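Long-range contacts in VirX1 (Cyanophage Syn10, PDB 6QGM), which iodinates diverse substrates as a viral, probably flavin-dependent halogenase of the tryptophan halogenase family: residues B[76-80]-B[137-142]; B[91-95]-B[464-469]; B[110-114]-B[453-457]. All coordinates share one frame; numbering follows the deposited sequence.

How the interactions relate
Interactions 1 and 2 sit in the buried interior, about 11 Å apart between centres. They flank neighbouring strands of one mixed sheet, 78-82 and 91-95: helix 137-143 packs by interaction 1 and helix 462-468 by interaction 2. The two meet directly, through the salt bridge of R80 with E93 and a probable backbone hydrogen bond between I79 and Y94. Interaction 3 lies farther out and is only partly buried. It touches interaction 2 where W455 packs on I466 and A467, but not interaction 1. Interaction 1 combines an amide-amide hydrogen bond, S78-A141 packing and a weak R80 bond, interaction 2 is aromatic and apolar, and interaction 3 sets one asparagine amide beside I111-W455 packing.

Interaction 1 of 3, residues B[76-80]-B[137-142]; sequences KNSIR and NTYLAE
N77 and N137 meet amide to amide where helix 137-143 packs against the start of strand 78-82. The strand belongs to a seven-stranded mixed sheet, and the axes of segments 78-80 and 137-142 are 57° apart. The two asparagine side chains cross at about a right angle, with amide planes 82° apart. N77 ND2 donates to N137 OD1 at 2.8 Å. The bond is nearly straight and falls on a lone pair of N137 OD1, in the carbonyl plane. N137 CG lies anti to the backbone N (chi1 -157°), which turns this amide toward the strand. N137 ND2 in turn donates to the backbone O of F96 and of D162, so both ends of this buried amide are used, which should hold its rotation. L140 CD1 rests 3.8 Å from N77 ND2. One step along the strand, S78 CB touches A141 CB at 3.6 Å. S78 OG is hydrogen-bonded to E93 OE1. R80 has its main partner in E93 too, through a salt bridge at NE. Its chain bends at chi3, and the edge of the guanidinium faces the helix backbone: R80 NH2 makes a weak hydrogen bond of 3.2 Å to A141 O.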
ATOM      1  N   LYS B  76     -32.565  -0.174 -16.770  1.00 50.89           N
ATOM      2  CA  LYS B  76     -31.422  -1.110 -16.907  1.00 49.96           C
ATOM      3  C   LYS B  76     -31.015  -1.636 -15.521  1.00 50.13           C
ATOM      4  O   LYS B  76     -30.587  -0.820 -14.676  1.00 51.44           O
ATOM      5  CB  LYS B  76     -30.265  -0.375 -17.571  1.00 48.73           C
ATOM      6  CG  LYS B  76     -29.046  -1.236 -17.852  1.00 49.21           C
ATOM      7  CD  LYS B  76     -27.783  -0.416 -17.947  1.00 50.78           C
ATOM      8  CE  LYS B  76     -26.546  -1.270 -17.930  1.00 51.06           C
ATOM      9  NZ  LYS B  76     -25.344  -0.418 -17.859  1.00 52.77           N
ATOM     10  N   ASN B  77     -31.111  -2.950 -15.321  1.00 49.82           N
ATOM     11  CA  ASN B  77     -30.884  -3.607 -14.009  1.00 52.21           C
ATOM     12  C   ASN B  77     -29.577  -4.414 -14.023  1.00 53.94           C
ATOM     13  O   ASN B  77     -29.126  -4.801 -12.930  1.00 59.39           O
ATOM     14  CB  ASN B  77     -32.090  -4.476 -13.643  1.00 52.92           C
ATOM     15  CG  ASN B  77     -33.294  -3.647 -13.262  1.00 52.67           C
ATOM     16  OD1 ASN B  77     -33.915  -3.028 -14.123  1.00 53.16           O
ATOM     17  ND2 ASN B  77     -33.608  -3.602 -11.974  1.00 51.89           N
ATOM     18  N   SER B  78     -28.979  -4.641 -15.190  1.00 51.91           N
ATOM     19  CA  SER B  78     -27.816  -5.537 -15.371  1.00 52.25           C
ATOM     20  C   SER B  78     -27.135  -5.274 -16.718  1.00 53.96           C
ATOM     21  O   SER B  78     -27.815  -4.812 -17.655  1.00 52.52           O
ATOM     22  CB  SER B  78     -28.253  -6.984 -15.258  1.00 52.74           C
ATOM     23  OG  SER B  78     -27.128  -7.853 -15.292  1.00 54.11           O
ATOM     24  N   ILE B  79     -25.832  -5.562 -16.798  1.00 55.46           N
ATOM     25  CA  ILE B  79     -25.111  -5.814 -18.082  1.00 55.66           C
ATOM     26  C   ILE B  79     -25.089  -7.326 -18.291  1.00 53.70           C
ATOM     27  O   ILE B  79     -24.620  -8.049 -17.397  1.00 51.70           O
ATOM     28  CB  ILE B  79     -23.684  -5.245 -18.090  1.00 58.84           C
ATOM     29  CG1 ILE B  79     -23.639  -3.788 -17.626  1.00 62.92           C
ATOM     30  CG2 ILE B  79     -23.077  -5.396 -19.471  1.00 59.72           C
ATOM     31  CD1 ILE B  79     -22.243  -3.212 -17.565  1.00 67.03           C
ATOM     32  N   ARG B  80     -25.565  -7.775 -19.445  1.00 52.82           N
ATOM     33  CA  ARG B  80     -25.606  -9.205 -19.833  1.00 52.43           C
ATOM     34  C   ARG B  80     -24.455  -9.471 -20.809  1.00 53.93           C
ATOM     35  O   ARG B  80     -24.256  -8.661 -21.722  1.00 54.27           O
ATOM     36  CB  ARG B  80     -26.971  -9.514 -20.447  1.00 53.16           C
ATOM     37  CG  ARG B  80     -27.043 -10.857 -21.145  1.00 53.73           C
ATOM     38  CD  ARG B  80     -28.471 -11.196 -21.489  1.00 54.67           C
ATOM     39  NE  ARG B  80     -29.239 -11.295 -20.260  1.00 53.20           N
ATOM     40  CZ  ARG B  80     -30.546 -11.106 -20.156  1.00 52.54           C
ATOM     41  NH1 ARG B  80     -31.266 -10.817 -21.217  1.00 54.48           N
ATOM     42  NH2 ARG B  80     -31.134 -11.212 -18.979  1.00 54.88           N
ATOM     43  N   ASN B 137     -31.307  -8.712  -7.929  1.00 49.94           N
ATOM     44  CA  ASN B 137     -31.515  -7.827  -9.099  1.00 50.23           C
ATOM     45  C   ASN B 137     -31.403  -8.712 -10.343  1.00 48.32           C
ATOM     46  O   ASN B 137     -32.169  -8.493 -11.285  1.00 49.37           O
ATOM     47  CB  ASN B 137     -30.553  -6.633  -9.089  1.00 50.77           C
ATOM     48  CG  ASN B 137     -31.057  -5.448  -9.881  1.00 51.92           C
ATOM     49  OD1 ASN B 137     -32.159  -5.492 -10.437  1.00 54.56           O
ATOM     50  ND2 ASN B 137     -30.267  -4.385  -9.934  1.00 50.64           N
ATOM     51  N   THR B 138     -30.509  -9.701 -10.307  1.00 48.30           N
ATOM     52  CA  THR B 138     -30.297 -10.750 -11.349  1.00 50.10           C
ATOM     53  C   THR B 138     -31.633 -11.315 -11.856  1.00 51.98           C
ATOM     54  O   THR B 138     -31.773 -11.478 -13.075  1.00 50.57           O
ATOM     55  CB  THR B 138     -29.433 -11.893 -10.802  1.00 48.78           C
ATOM     56  OG1 THR B 138     -28.282 -11.298 -10.197  1.00 46.06           O
ATOM     57  CG2 THR B 138     -29.029 -12.902 -11.858  1.00 48.75           C
ATOM     58  N   TYR B 139     -32.572 -11.612 -10.961  1.00 54.67           N
ATOM     59  CA  TYR B 139     -33.888 -12.222 -11.295  1.00 57.65           C
ATOM     60  C   TYR B 139     -34.743 -11.256 -12.121  1.00 59.15           C
ATOM     61  O   TYR B 139     -35.410 -11.724 -13.065  1.00 63.63           O
ATOM     62  CB  TYR B 139     -34.652 -12.616 -10.030  1.00 59.01           C
ATOM     63  CG  TYR B 139     -33.979 -13.674  -9.196  1.00 59.17           C
ATOM     64  CD1 TYR B 139     -34.015 -15.000  -9.580  1.00 61.04           C
ATOM     65  CD2 TYR B 139     -33.342 -13.363  -8.012  1.00 58.47           C
ATOM     66  CE1 TYR B 139     -33.395 -15.978  -8.827  1.00 62.53           C
ATOM     67  CE2 TYR B 139     -32.748 -14.335  -7.231  1.00 60.97           C
ATOM     68  CZ  TYR B 139     -32.781 -15.655  -7.636  1.00 62.17           C
ATOM     69  OH  TYR B 139     -32.189 -16.634  -6.888  1.00 64.33           O
ATOM     70  N   LEU B 140     -34.759  -9.968 -11.760  1.00 56.72           N
ATOM     71  CA  LEU B 140     -35.489  -8.907 -12.507  1.00 55.43           C
ATOM     72  C   LEU B 140     -34.934  -8.876 -13.939  1.00 53.28           C
ATOM     73  O   LEU B 140     -35.728  -8.936 -14.902  1.00 55.30           O
ATOM     74  CB  LEU B 140     -35.296  -7.552 -11.821  1.00 55.26           C
ATOM     75  CG  LEU B 140     -35.845  -7.437 -10.398  1.00 57.64           C
ATOM     76  CD1 LEU B 140     -35.594  -6.039  -9.813  1.00 59.24           C
ATOM     77  CD2 LEU B 140     -37.332  -7.798 -10.351  1.00 58.43           C
ATOM     78  N   ALA B 141     -33.610  -8.794 -14.055  1.00 49.95           N
ATOM     79  CA  ALA B 141     -32.869  -8.761 -15.329  1.00 49.48           C
ATOM     80  C   ALA B 141     -33.207 -10.015 -16.130  1.00 51.31           C
ATOM     81  O   ALA B 141     -33.535  -9.887 -17.309  1.00 55.29           O
ATOM     82  CB  ALA B 141     -31.395  -8.653 -15.062  1.00 49.23           C
ATOM     83  N   GLU B 142     -33.179 -11.180 -15.490  1.00 54.94           N
ATOM     84  CA  GLU B 142     -33.301 -12.497 -16.173  1.00 56.28           C
ATOM     85  C   GLU B 142     -34.724 -12.695 -16.698  1.00 56.92           C
ATOM     86  O   GLU B 142     -34.839 -13.196 -17.818  1.00 61.33           O
ATOM     87  CB  GLU B 142     -32.875 -13.646 -15.254  1.00 56.92           C
ATOM     88  CG  GLU B 142     -31.373 -13.818 -15.220  1.00 58.38           C
ATOM     89  CD  GLU B 142     -30.846 -15.130 -14.671  1.00 59.42           C
ATOM     90  OE1 GLU B 142     -31.601 -16.106 -14.649  1.00 60.59           O
ATOM     91  OE2 GLU B 142     -29.655 -15.178 -14.290  1.00 60.53           O
TER

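Interaction 2 of 3, residues B[91-95]-B[464-469]; sequences VFEYP and FIIAGH
The F92 ring lies over the backbone of G468, with G468 CA above one face. This is a CH-pi contact: G468 CA is 3.7 Å from the centroid of the F92 ring and 19° off its normal. G468 has no side chain, and the ring lies against the bare CA of this last residue of the helix. F92 CG stands between the backbone N and the carbonyl carbon (chi1 64°), and this turns the ring over the glycine. The far rim of the ring points at H469. F92 and H469 form an edge-to-face pair, with the edge of F92 toward the face of H469, centroids 5.4 Å apart and planes at 66°. H469 NE2 is hydrogen-bonded to H406 O, which helps hold that imidazole. I465 CD1 lies 4.2 Å from F92 CE1.

At the other end of the strand, F464 packs between Y94 and P95. The Y94 and F464 rings meet obliquely, and Y94 CD1 comes to 3.4 Å from F464 CD2. P95 CD touches F464 CE1 at 3.7 Å. F130 meets F464 edge-to-face from outside the two segments.

Strand 91-95 is the outermost strand of its sheet within this chain. Helix segment 464-468 runs almost antiparallel to 91-95, with axes 8.2 Å apart at their closest. F92 points toward the helix, and Y94 and P95 reach F464. The E93 side chain leaves the strand away from this helix; its carboxylate forms a salt bridge with R80 and a hydrogen bond with S78. Cohesion between strand and helix rests on ring and CH contacts, with no polar bond between the two segments.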
ATOM      1  N   VAL B  91     -24.460 -17.235 -21.348  1.00 55.50           N
ATOM      2  CA  VAL B  91     -24.834 -15.899 -20.806  1.00 53.93           C
ATOM      3  C   VAL B  91     -24.439 -15.823 -19.331  1.00 52.04           C
ATOM      4  O   VAL B  91     -24.556 -16.818 -18.628  1.00 53.73           O
ATOM      5  CB  VAL B  91     -26.338 -15.640 -20.987  1.00 53.41           C
ATOM      6  CG1 VAL B  91     -26.709 -14.240 -20.532  1.00 54.55           C
ATOM      7  CG2 VAL B  91     -26.783 -15.873 -22.417  1.00 54.81           C
ATOM      8  N   PHE B  92     -23.984 -14.658 -18.899  1.00 51.20           N
ATOM      9  CA  PHE B  92     -23.809 -14.323 -17.472  1.00 51.93           C
ATOM     10  C   PHE B  92     -24.107 -12.839 -17.291  1.00 53.70           C
ATOM     11  O   PHE B  92     -24.068 -12.090 -18.279  1.00 54.24           O
ATOM     12  CB  PHE B  92     -22.439 -14.773 -16.976  1.00 51.50           C
ATOM     13  CG  PHE B  92     -21.239 -14.117 -17.606  1.00 52.37           C
ATOM     14  CD1 PHE B  92     -20.690 -12.964 -17.064  1.00 54.62           C
ATOM     15  CD2 PHE B  92     -20.600 -14.699 -18.684  1.00 53.23           C
ATOM     16  CE1 PHE B  92     -19.553 -12.383 -17.614  1.00 53.27           C
ATOM     17  CE2 PHE B  92     -19.468 -14.115 -19.234  1.00 53.96           C
ATOM     18  CZ  PHE B  92     -18.955 -12.954 -18.707  1.00 53.68           C
ATOM     19  N   GLU B  93     -24.453 -12.449 -16.064  1.00 54.14           N
ATOM     20  CA  GLU B  93     -24.847 -11.060 -15.748  1.00 53.81           C
ATOM     21  C   GLU B  93     -23.795 -10.439 -14.827  1.00 54.67           C
ATOM     22  O   GLU B  93     -23.130 -11.178 -14.058  1.00 56.69           O
ATOM     23  CB  GLU B  93     -26.229 -11.043 -15.107  1.00 56.96           C
ATOM     24  CG  GLU B  93     -27.256 -11.899 -15.833  1.00 59.58           C
ATOM     25  CD  GLU B  93     -28.099 -11.223 -16.904  1.00 59.40           C
ATOM     26  OE1 GLU B  93     -28.053  -9.964 -17.020  1.00 59.28           O
ATOM     27  OE2 GLU B  93     -28.817 -11.964 -17.624  1.00 57.32           O
ATOM     28  N   TYR B  94     -23.629  -9.126 -14.970  1.00 54.37           N
ATOM     29  CA  TYR B  94     -23.141  -8.195 -13.922  1.00 50.74           C
ATOM     30  C   TYR B  94     -24.335  -7.330 -13.540  1.00 49.86           C
ATOM     31  O   TYR B  94     -24.573  -6.301 -14.162  1.00 47.43           O
ATOM     32  CB  TYR B  94     -21.951  -7.374 -14.429  1.00 50.79           C
ATOM     33  CG  TYR B  94     -21.336  -6.443 -13.419  1.00 52.21           C
ATOM     34  CD1 TYR B  94     -21.538  -6.637 -12.061  1.00 55.10           C
ATOM     35  CD2 TYR B  94     -20.547  -5.367 -13.808  1.00 52.84           C
ATOM     36  CE1 TYR B  94     -20.961  -5.801 -11.118  1.00 54.79           C
ATOM     37  CE2 TYR B  94     -19.958  -4.526 -12.877  1.00 52.60           C
ATOM     38  CZ  TYR B  94     -20.175  -4.740 -11.528  1.00 53.77           C
ATOM     39  OH  TYR B  94     -19.616  -3.939 -10.577  1.00 58.69           O
ATOM     40  N   PRO B  95     -25.155  -7.763 -12.547  1.00 50.54           N
ATOM     41  CA  PRO B  95     -26.325  -7.000 -12.103  1.00 49.36           C
ATOM     42  C   PRO B  95     -25.895  -5.836 -11.209  1.00 49.61           C
ATOM     43  O   PRO B  95     -24.857  -5.955 -10.611  1.00 48.93           O
ATOM     44  CB  PRO B  95     -27.116  -8.037 -11.309  1.00 49.40           C
ATOM     45  CG  PRO B  95     -26.042  -8.885 -10.693  1.00 49.60           C
ATOM     46  CD  PRO B  95     -24.983  -8.998 -11.768  1.00 49.10           C
ATOM     47  N   PHE B 464     -18.054 -11.052 -10.606  1.00 47.66           N
ATOM     48  CA  PHE B 464     -19.123 -11.456 -11.553  1.00 48.08           C
ATOM     49  C   PHE B 464     -18.514 -11.892 -12.896  1.00 47.22           C
ATOM     50  O   PHE B 464     -19.030 -12.819 -13.527  1.00 46.62           O
ATOM     51  CB  PHE B 464     -20.113 -10.315 -11.779  1.00 49.20           C
ATOM     52  CG  PHE B 464     -20.947  -9.973 -10.574  1.00 47.87           C
ATOM     53  CD1 PHE B 464     -22.083 -10.702 -10.258  1.00 47.35           C
ATOM     54  CD2 PHE B 464     -20.566  -8.933  -9.743  1.00 48.56           C
ATOM     55  CE1 PHE B 464     -22.832 -10.388  -9.135  1.00 48.14           C
ATOM     56  CE2 PHE B 464     -21.317  -8.616  -8.623  1.00 49.02           C
ATOM     57  CZ  PHE B 464     -22.435  -9.360  -8.310  1.00 49.47           C
ATOM     58  N   ILE B 465     -17.443 -11.233 -13.316  1.00 49.47           N
ATOM     59  CA  ILE B 465     -16.778 -11.437 -14.637  1.00 50.28           C
ATOM     60  C   ILE B 465     -16.001 -12.766 -14.631  1.00 48.16           C
ATOM     61  O   ILE B 465     -16.257 -13.586 -15.534  1.00 50.22           O
ATOM     62  CB  ILE B 465     -15.877 -10.234 -14.975  1.00 52.98           C
ATOM     63  CG1 ILE B 465     -16.662  -8.919 -15.004  1.00 53.43           C
ATOM     64  CG2 ILE B 465     -15.143 -10.464 -16.293  1.00 55.23           C
ATOM     65  CD1 ILE B 465     -17.929  -8.957 -15.829  1.00 53.00           C
ATOM     66  N   ILE B 466     -15.112 -12.986 -13.663  1.00 46.32           N
ATOM     67  CA  ILE B 466     -14.303 -14.244 -13.584  1.00 48.09           C
ATOM     68  C   ILE B 466     -15.198 -15.442 -13.209  1.00 46.11           C
ATOM     69  O   ILE B 466     -14.912 -16.557 -13.694  1.00 45.45           O
ATOM     70  CB  ILE B 466     -13.071 -14.096 -12.662  1.00 48.97           C
ATOM     71  CG1 ILE B 466     -13.445 -13.871 -11.198  1.00 49.68           C
ATOM     72  CG2 ILE B 466     -12.142 -13.009 -13.182  1.00 49.97           C
ATOM     73  CD1 ILE B 466     -12.260 -13.783 -10.274  1.00 49.56           C
ATOM     74  N   ALA B 467     -16.257 -15.228 -12.424  1.00 45.56           N
ATOM     75  CA  ALA B 467     -17.307 -16.245 -12.151  1.00 46.30           C
ATOM     76  C   ALA B 467     -17.946 -16.689 -13.471  1.00 47.13           C
ATOM     77  O   ALA B 467     -18.006 -17.922 -13.712  1.00 49.00           O
ATOM     78  CB  ALA B 467     -18.357 -15.715 -11.203  1.00 44.27           C
ATOM     79  N   GLY B 468     -18.397 -15.721 -14.286  1.00 46.50           N
ATOM     80  CA  GLY B 468     -19.073 -15.952 -15.577  1.00 46.32           C
ATOM     81  C   GLY B 468     -18.160 -16.618 -16.578  1.00 49.29           C
ATOM     82  O   GLY B 468     -18.678 -17.341 -17.455  1.00 54.57           O
ATOM     83  N   HIS B 469     -16.852 -16.379 -16.476  1.00 48.46           N
ATOM     84  CA  HIS B 469     -15.835 -16.991 -17.372  1.00 50.23           C
ATOM     85  C   HIS B 469     -15.486 -18.401 -16.881  1.00 50.69           C
ATOM     86  O   HIS B 469     -14.694 -19.063 -17.551  1.00 52.34           O
ATOM     87  CB  HIS B 469     -14.599 -16.094 -17.474  1.00 52.25           C
ATOM     88  CG  HIS B 469     -14.721 -14.996 -18.479  1.00 55.00           C
ATOM     89  ND1 HIS B 469     -15.361 -15.161 -19.691  1.00 55.87           N
ATOM     90  CD2 HIS B 469     -14.249 -13.728 -18.478  1.00 55.64           C
ATOM     91  CE1 HIS B 469     -15.291 -14.039 -20.378  1.00 56.34           C
ATOM     92  NE2 HIS B 469     -14.611 -13.138 -19.652  1.00 56.07           N
TER

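Interaction 3 of 3, residues B[110-114]-B[453-457]; sequences GINTW and NTWHI
T454 OG1 is held by two hydrogen bonds. N112 ND2 donates to T454 OG1 at 3.0 Å, with the hydroxyl close to the amide plane of N112. T454 OG1 in turn donates to W455 O at 2.8 Å, within its own loop. The other end of the N112 amide is used as well. W455 N donates to N112 OD1 at 2.9 Å, nearly straight, from a position tilted 17° off the carbonyl plane. One asparagine amide thus grips two successive residues of the facing loop, a side-chain group of T454 and a backbone group of W455. The two bonds should fix its rotation and are consistent with this orientation of the amide. N112 CG lies anti to its own carbonyl carbon (chi1 -57°), which lets the amide extend across to the loop.

I111 packs beside this polar pair and crosses the W455 side chain at about a right angle. I111 CG2 sits 3.5 Å from W455 O and also touches W455 CB. The other branch goes farther along the loop, where I111 CD1 lies 3.6 Å from H456 O. W114 CZ3 lies 4.4 Å from W455 CH2, a loose apolar contact.

G110 O accepts from both N and OG1 of T113, at the turn that leads into helix 113-120. W114 NE1 is bonded to T129, and the W114 ring meets F130 edge-to-face. The facing loop joins helix 441-451 to helix 462-468. W455 rests on S463, I466 and A467 of the latter, while N453 packs on Y371 of the second subunit.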
ATOM      1  N   GLY B 110     -17.601 -17.255   3.741  1.00 61.05           N
ATOM      2  CA  GLY B 110     -18.035 -15.956   3.194  1.00 59.69           C
ATOM      3  C   GLY B 110     -18.269 -16.034   1.690  1.00 59.36           C
ATOM      4  O   GLY B 110     -19.012 -16.936   1.264  1.00 61.49           O
ATOM      5  N   ILE B 111     -17.642 -15.144   0.910  1.00 59.24           N
ATOM      6  CA  ILE B 111     -17.781 -14.993  -0.577  1.00 56.60           C
ATOM      7  C   ILE B 111     -17.409 -16.283  -1.328  1.00 56.06           C
ATOM      8  O   ILE B 111     -17.877 -16.458  -2.488  1.00 54.25           O
ATOM      9  CB  ILE B 111     -16.954 -13.793  -1.069  1.00 57.36           C
ATOM     10  CG1 ILE B 111     -17.190 -13.499  -2.554  1.00 59.50           C
ATOM     11  CG2 ILE B 111     -15.479 -13.985  -0.777  1.00 56.43           C
ATOM     12  CD1 ILE B 111     -16.715 -12.124  -3.011  1.00 59.93           C
ATOM     13  N   ASN B 112     -16.581 -17.143  -0.717  1.00 54.28           N
ATOM     14  CA  ASN B 112     -16.064 -18.408  -1.309  1.00 51.39           C
ATOM     15  C   ASN B 112     -17.132 -19.517  -1.271  1.00 50.35           C
ATOM     16  O   ASN B 112     -16.854 -20.618  -1.805  1.00 49.17           O
ATOM     17  CB  ASN B 112     -14.773 -18.872  -0.626  1.00 50.81           C
ATOM     18  CG  ASN B 112     -13.669 -17.824  -0.680  1.00 50.39           C
ATOM     19  OD1 ASN B 112     -13.634 -16.993  -1.585  1.00 53.53           O
ATOM     20  ND2 ASN B 112     -12.769 -17.818   0.282  1.00 48.03           N
ATOM     21  N   THR B 113     -18.296 -19.258  -0.661  1.00 50.31           N
ATOM     22  CA  THR B 113     -19.399 -20.246  -0.520  1.00 50.86           C
ATOM     23  C   THR B 113     -19.840 -20.698  -1.917  1.00 48.47           C
ATOM     24  O   THR B 113     -19.880 -21.927  -2.155  1.00 48.13           O
ATOM     25  CB  THR B 113     -20.566 -19.691   0.317  1.00 52.24           C
ATOM     26  OG1 THR B 113     -20.111 -19.372   1.635  1.00 51.08           O
ATOM     27  CG2 THR B 113     -21.742 -20.642   0.440  1.00 52.45           C
ATOM     28  N   TRP B 114     -20.146 -19.764  -2.819  1.00 47.79           N
ATOM     29  CA  TRP B 114     -20.679 -20.134  -4.159  1.00 45.98           C
ATOM     30  C   TRP B 114     -19.723 -21.106  -4.865  1.00 46.00           C
ATOM     31  O   TRP B 114     -20.201 -22.112  -5.421  1.00 45.16           O
ATOM     32  CB  TRP B 114     -20.978 -18.920  -5.041  1.00 44.26           C
ATOM     33  CG  TRP B 114     -21.444 -19.399  -6.377  1.00 42.49           C
ATOM     34  CD1 TRP B 114     -22.685 -19.860  -6.709  1.00 42.56           C
ATOM     35  CD2 TRP B 114     -20.613 -19.627  -7.519  1.00 41.41           C
ATOM     36  NE1 TRP B 114     -22.698 -20.296  -8.000  1.00 42.75           N
ATOM     37  CE2 TRP B 114     -21.437 -20.173  -8.522  1.00 42.30           C
ATOM     38  CE3 TRP B 114     -19.261 -19.407  -7.792  1.00 41.14           C
ATOM     39  CZ2 TRP B 114     -20.951 -20.472  -9.795  1.00 42.52           C
ATOM     40  CZ3 TRP B 114     -18.776 -19.724  -9.037  1.00 41.24           C
ATOM     41  CH2 TRP B 114     -19.617 -20.234 -10.025  1.00 42.01           C
ATOM     42  N   ASN B 453      -6.072 -18.632  -2.694  1.00 54.34           N
ATOM     43  CA  ASN B 453      -7.234 -19.487  -3.077  1.00 54.04           C
ATOM     44  C   ASN B 453      -8.536 -18.891  -2.525  1.00 53.75           C
ATOM     45  O   ASN B 453      -9.378 -19.650  -2.003  1.00 54.90           O
ATOM     46  CB  ASN B 453      -7.022 -20.946  -2.652  1.00 56.50           C
ATOM     47  CG  ASN B 453      -5.814 -21.587  -3.318  1.00 60.07           C
ATOM     48  OD1 ASN B 453      -5.277 -22.587  -2.846  1.00 63.03           O
ATOM     49  ND2 ASN B 453      -5.385 -21.043  -4.439  1.00 62.34           N
ATOM     50  N   THR B 454      -8.732 -17.583  -2.692  1.00 53.81           N
ATOM     51  CA  THR B 454      -9.850 -16.835  -2.067  1.00 51.47           C
ATOM     52  C   THR B 454     -10.309 -15.709  -2.995  1.00 50.07           C
ATOM     53  O   THR B 454      -9.464 -15.158  -3.731  1.00 47.83           O
ATOM     54  CB  THR B 454      -9.439 -16.246  -0.707  1.00 51.66           C
ATOM     55  OG1 THR B 454     -10.609 -15.804  -0.016  1.00 49.50           O
ATOM     56  CG2 THR B 454      -8.496 -15.072  -0.825  1.00 53.69           C
ATOM     57  N   TRP B 455     -11.598 -15.372  -2.918  1.00 50.18           N
ATOM     58  CA  TRP B 455     -12.145 -14.079  -3.386  1.00 51.96           C
ATOM     59  C   TRP B 455     -12.300 -13.149  -2.185  1.00 53.84           C
ATOM     60  O   TRP B 455     -12.007 -13.564  -1.061  1.00 56.75           O
ATOM     61  CB  TRP B 455     -13.450 -14.279  -4.158  1.00 50.40           C
ATOM     62  CG  TRP B 455     -13.274 -14.951  -5.483  1.00 50.81           C
ATOM     63  CD1 TRP B 455     -12.098 -15.267  -6.098  1.00 51.11           C
ATOM     64  CD2 TRP B 455     -14.316 -15.396  -6.366  1.00 50.64           C
ATOM     65  NE1 TRP B 455     -12.341 -15.903  -7.285  1.00 51.93           N
ATOM     66  CE2 TRP B 455     -13.690 -15.996  -7.476  1.00 51.19           C
ATOM     67  CE3 TRP B 455     -15.710 -15.373  -6.317  1.00 50.78           C
ATOM     68  CZ2 TRP B 455     -14.406 -16.549  -8.535  1.00 52.02           C
ATOM     69  CZ3 TRP B 455     -16.416 -15.941  -7.354  1.00 51.38           C
ATOM     70  CH2 TRP B 455     -15.777 -16.497  -8.463  1.00 51.19           C
ATOM     71  N   HIS B 456     -12.722 -11.924  -2.443  1.00 56.21           N
ATOM     72  CA  HIS B 456     -12.839 -10.824  -1.463  1.00 60.33           C
ATOM     73  C   HIS B 456     -13.890  -9.856  -2.010  1.00 64.01           C
ATOM     74  O   HIS B 456     -13.994  -9.756  -3.265  1.00 67.18           O
ATOM     75  CB  HIS B 456     -11.476 -10.160  -1.262  1.00 61.39           C
ATOM     76  CG  HIS B 456     -11.333  -9.457   0.044  1.00 64.94           C
ATOM     77  ND1 HIS B 456     -12.142  -8.395   0.407  1.00 66.42           N
ATOM     78  CD2 HIS B 456     -10.487  -9.673   1.080  1.00 65.89           C
ATOM     79  CE1 HIS B 456     -11.807  -7.994   1.618  1.00 66.84           C
ATOM     80  NE2 HIS B 456     -10.773  -8.750   2.043  1.00 66.55           N
ATOM     81  N   ILE B 457     -14.663  -9.209  -1.125  1.00 66.28           N
ATOM     82  CA  ILE B 457     -15.664  -8.176  -1.521  1.00 65.34           C
ATOM     83  C   ILE B 457     -14.918  -6.995  -2.161  1.00 65.98           C
ATOM     84  O   ILE B 457     -15.551  -6.255  -2.911  1.00 65.20           O
ATOM     85  CB  ILE B 457     -16.555  -7.747  -0.337  1.00 68.03           C
ATOM     86  CG1 ILE B 457     -15.751  -7.564   0.954  1.00 68.59           C
ATOM     87  CG2 ILE B 457     -17.716  -8.714  -0.156  1.00 67.29           C
ATOM     88  CD1 ILE B 457     -16.468  -6.795   2.010  1.00 69.29           C
TER